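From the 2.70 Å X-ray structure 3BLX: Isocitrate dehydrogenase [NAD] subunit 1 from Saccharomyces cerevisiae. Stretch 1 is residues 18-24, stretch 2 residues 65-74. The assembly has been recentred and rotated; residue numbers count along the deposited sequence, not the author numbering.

Stretch 1 (18-24) FTVTLIP
Stretch 2 (65-74) EAVESLKRNK

Residues 18-24 are a segment of a longer β-strand, with extended values such as phi/psi -65/133 at Thr21 and -121/98 at Ile23. Residues 65-73 form a helix that begins earlier in the chain, with phi -61 to -93 and psi -29 to -48, and Lys74 follows it. Its i to i-4 bonds include Ser69 N to Glu65 O at 3.0 Å and Asn73 N to Ser69 O at 2.9 Å. Strand and helix run nearly antiparallel, at 158° between their N-to-C directions, and their axes approach to 7.8 Å. The register pairs Ile23 with Ala66 (CA to CA 7.4 Å), Thr21 with Leu70 (6.2 Å) and Val20 with Asn73 (5.8 Å), so the gap narrows toward the helix C-terminus. Strand residues alternate: CB of Thr19, Thr21 and Ile23 points toward the helix, while CB of Val20 and Leu22 points away.

Ala66 meets Ile23 (chi1 m, chi2 t). Ile23 CD1 lies 3.8 Å from Ala66 CB, methyl against methyl at van der Waals distance, both residues buried from water. A long salt bridge joins Lys71 NZ to Glu68 OE2 at 3.8 Å.

Ser69 (chi1 t) points toward the strand. Its OG hydrogen-bonds Thr21 OG1 at 2.6 Å; either hydroxyl could be the donor. Thr21 (chi1 m) is the most covered residue of the contact. Leu70 (m, t) leaves the helix sideways, but its end comes nearer, and CD2 reaches 4.1 Å from Thr21 CB.

Asn73 (chi1 m, chi2 -27°) points toward the strand. Its ND2 donates to Thr21 OG1 at 3.0 Å, with an N-H...acceptor angle of 139°. Thr21 OG1 therefore links to two helix side chains one turn apart. Asn73 CB also lies 3.3 Å from Thr19 O, and Asn73 OD1 lies 3.7 Å from Thr19 CG2 (chi1 m).

Lys74 leaves helical geometry with phi 78° and psi -21°. Its N still bonds Leu70 O at 2.7 Å, and its NZ donates to Lys71 O at 3.0 Å.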

# COMPACT_ATOMS: atom_id res chain seq x y z
N PHE E 18 -23.45 8.00 18.19
CA PHE E 18 -22.08 7.49 18.13
C PHE E 18 -21.92 6.21 18.91
O PHE E 18 -22.49 6.07 19.98
CB PHE E 18 -21.16 8.49 18.73
CG PHE E 18 -21.12 9.79 18.02
CD1 PHE E 18 -20.26 9.98 16.96
CD2 PHE E 18 -21.91 10.85 18.44
CE1 PHE E 18 -20.20 11.20 16.32
CE2 PHE E 18 -21.85 12.06 17.81
CZ PHE E 18 -20.99 12.24 16.74
N THR E 19 -21.17 5.26 18.37
CA THR E 19 -20.74 4.10 19.14
C THR E 19 -19.33 4.36 19.64
O THR E 19 -18.42 4.47 18.84
CB THR E 19 -20.71 2.83 18.30
OG1 THR E 19 -22.02 2.60 17.78
CG2 THR E 19 -20.30 1.64 19.15
N VAL E 20 -19.13 4.50 20.95
CA VAL E 20 -17.77 4.63 21.46
C VAL E 20 -17.32 3.48 22.36
O VAL E 20 -18.07 2.94 23.15
CB VAL E 20 -17.48 6.01 22.09
CG1 VAL E 20 -18.62 6.98 21.79
CG2 VAL E 20 -17.20 5.87 23.56
N THR E 21 -16.07 3.08 22.19
CA THR E 21 -15.47 2.04 23.01
C THR E 21 -15.36 2.50 24.47
O THR E 21 -14.94 3.65 24.76
CB THR E 21 -14.09 1.64 22.46
OG1 THR E 21 -14.25 1.13 21.14
CG2 THR E 21 -13.44 0.53 23.29
N LEU E 22 -15.77 1.62 25.38
CA LEU E 22 -15.65 1.91 26.80
C LEU E 22 -14.84 0.79 27.44
O LEU E 22 -15.21 -0.38 27.37
CB LEU E 22 -17.02 1.99 27.47
CG LEU E 22 -16.97 2.45 28.92
CD1 LEU E 22 -16.23 3.74 29.01
CD2 LEU E 22 -18.34 2.65 29.40
N ILE E 23 -13.70 1.15 28.03
CA ILE E 23 -12.85 0.18 28.69
C ILE E 23 -12.73 0.61 30.14
O ILE E 23 -11.92 1.49 30.45
CB ILE E 23 -11.44 0.17 28.07
CG1 ILE E 23 -11.49 -0.20 26.59
CG2 ILE E 23 -10.54 -0.79 28.79
CD1 ILE E 23 -10.23 0.20 25.82
N PRO E 24 -13.52 0.01 31.03
CA PRO E 24 -13.69 0.55 32.39
C PRO E 24 -12.47 0.33 33.27
O PRO E 24 -12.12 1.19 34.05
CB PRO E 24 -14.90 -0.23 32.92
CG PRO E 24 -15.51 -0.90 31.72
CD PRO E 24 -14.36 -1.18 30.84
N GLU E 65 -9.61 -7.52 21.93
CA GLU E 65 -10.97 -7.03 21.76
C GLU E 65 -11.11 -5.52 21.87
O GLU E 65 -11.99 -4.91 21.24
CB GLU E 65 -11.92 -7.73 22.74
CG GLU E 65 -12.29 -9.15 22.33
CD GLU E 65 -12.85 -9.26 20.91
OE1 GLU E 65 -13.25 -8.22 20.33
OE2 GLU E 65 -12.90 -10.40 20.36
N ALA E 66 -10.26 -4.90 22.67
CA ALA E 66 -10.29 -3.46 22.81
C ALA E 66 -9.69 -2.77 21.58
O ALA E 66 -10.21 -1.78 21.09
CB ALA E 66 -9.55 -3.05 24.07
N VAL E 67 -8.58 -3.31 21.10
CA VAL E 67 -7.94 -2.78 19.92
C VAL E 67 -8.92 -2.90 18.76
O VAL E 67 -9.14 -1.94 18.03
CB VAL E 67 -6.58 -3.51 19.61
CG1 VAL E 67 -6.03 -3.14 18.25
CG2 VAL E 67 -5.57 -3.17 20.68
N GLU E 68 -9.52 -4.06 18.62
CA GLU E 68 -10.46 -4.33 17.53
C GLU E 68 -11.69 -3.40 17.60
O GLU E 68 -12.16 -2.88 16.58
CB GLU E 68 -10.86 -5.81 17.53
CG GLU E 68 -10.88 -6.44 16.11
CD GLU E 68 -9.60 -6.17 15.29
OE1 GLU E 68 -9.72 -5.84 14.09
OE2 GLU E 68 -8.46 -6.28 15.82
N SER E 69 -12.17 -3.16 18.82
CA SER E 69 -13.25 -2.22 19.02
C SER E 69 -12.86 -0.79 18.65
O SER E 69 -13.64 -0.09 18.02
CB SER E 69 -13.75 -2.30 20.46
OG SER E 69 -14.78 -1.37 20.70
N LEU E 70 -11.65 -0.37 19.04
CA LEU E 70 -11.15 0.95 18.65
C LEU E 70 -10.96 1.10 17.16
O LEU E 70 -11.20 2.16 16.62
CB LEU E 70 -9.88 1.30 19.36
CG LEU E 70 -10.15 1.85 20.77
CD1 LEU E 70 -8.89 1.80 21.58
CD2 LEU E 70 -10.70 3.25 20.72
N LYS E 71 -10.55 0.03 16.48
CA LYS E 71 -10.40 0.09 15.05
C LYS E 71 -11.73 0.37 14.36
O LYS E 71 -11.77 1.09 13.35
CB LYS E 71 -9.75 -1.18 14.54
CG LYS E 71 -8.24 -1.12 14.62
CD LYS E 71 -7.58 -2.49 14.74
CE LYS E 71 -7.07 -3.02 13.42
NZ LYS E 71 -6.19 -4.17 13.70
N ARG E 72 -12.80 -0.18 14.92
CA ARG E 72 -14.14 0.02 14.40
C ARG E 72 -14.70 1.37 14.77
O ARG E 72 -15.26 2.06 13.95
CB ARG E 72 -15.07 -1.06 14.91
CG ARG E 72 -14.75 -2.45 14.44
CD ARG E 72 -15.94 -3.37 14.66
NE ARG E 72 -16.17 -3.60 16.08
CZ ARG E 72 -15.50 -4.48 16.80
NH1 ARG E 72 -14.55 -5.22 16.22
NH2 ARG E 72 -15.76 -4.65 18.10
N ASN E 73 -14.55 1.76 16.03
CA ASN E 73 -15.25 2.96 16.50
C ASN E 73 -14.42 4.23 16.40
O ASN E 73 -14.97 5.31 16.25
CB ASN E 73 -15.75 2.76 17.93
CG ASN E 73 -16.59 1.52 18.09
OD1 ASN E 73 -17.21 1.03 17.15
ND2 ASN E 73 -16.62 1.00 19.30
N LYS E 74 -13.10 4.10 16.49
CA LYS E 74 -12.15 5.23 16.41
C LYS E 74 -12.03 6.10 17.66
O LYS E 74 -11.06 6.81 17.80
CB LYS E 74 -12.45 6.15 15.20
CG LYS E 74 -12.72 5.43 13.88
CD LYS E 74 -11.58 4.56 13.48
CE LYS E 74 -11.64 4.21 12.01
NZ LYS E 74 -12.87 3.42 11.72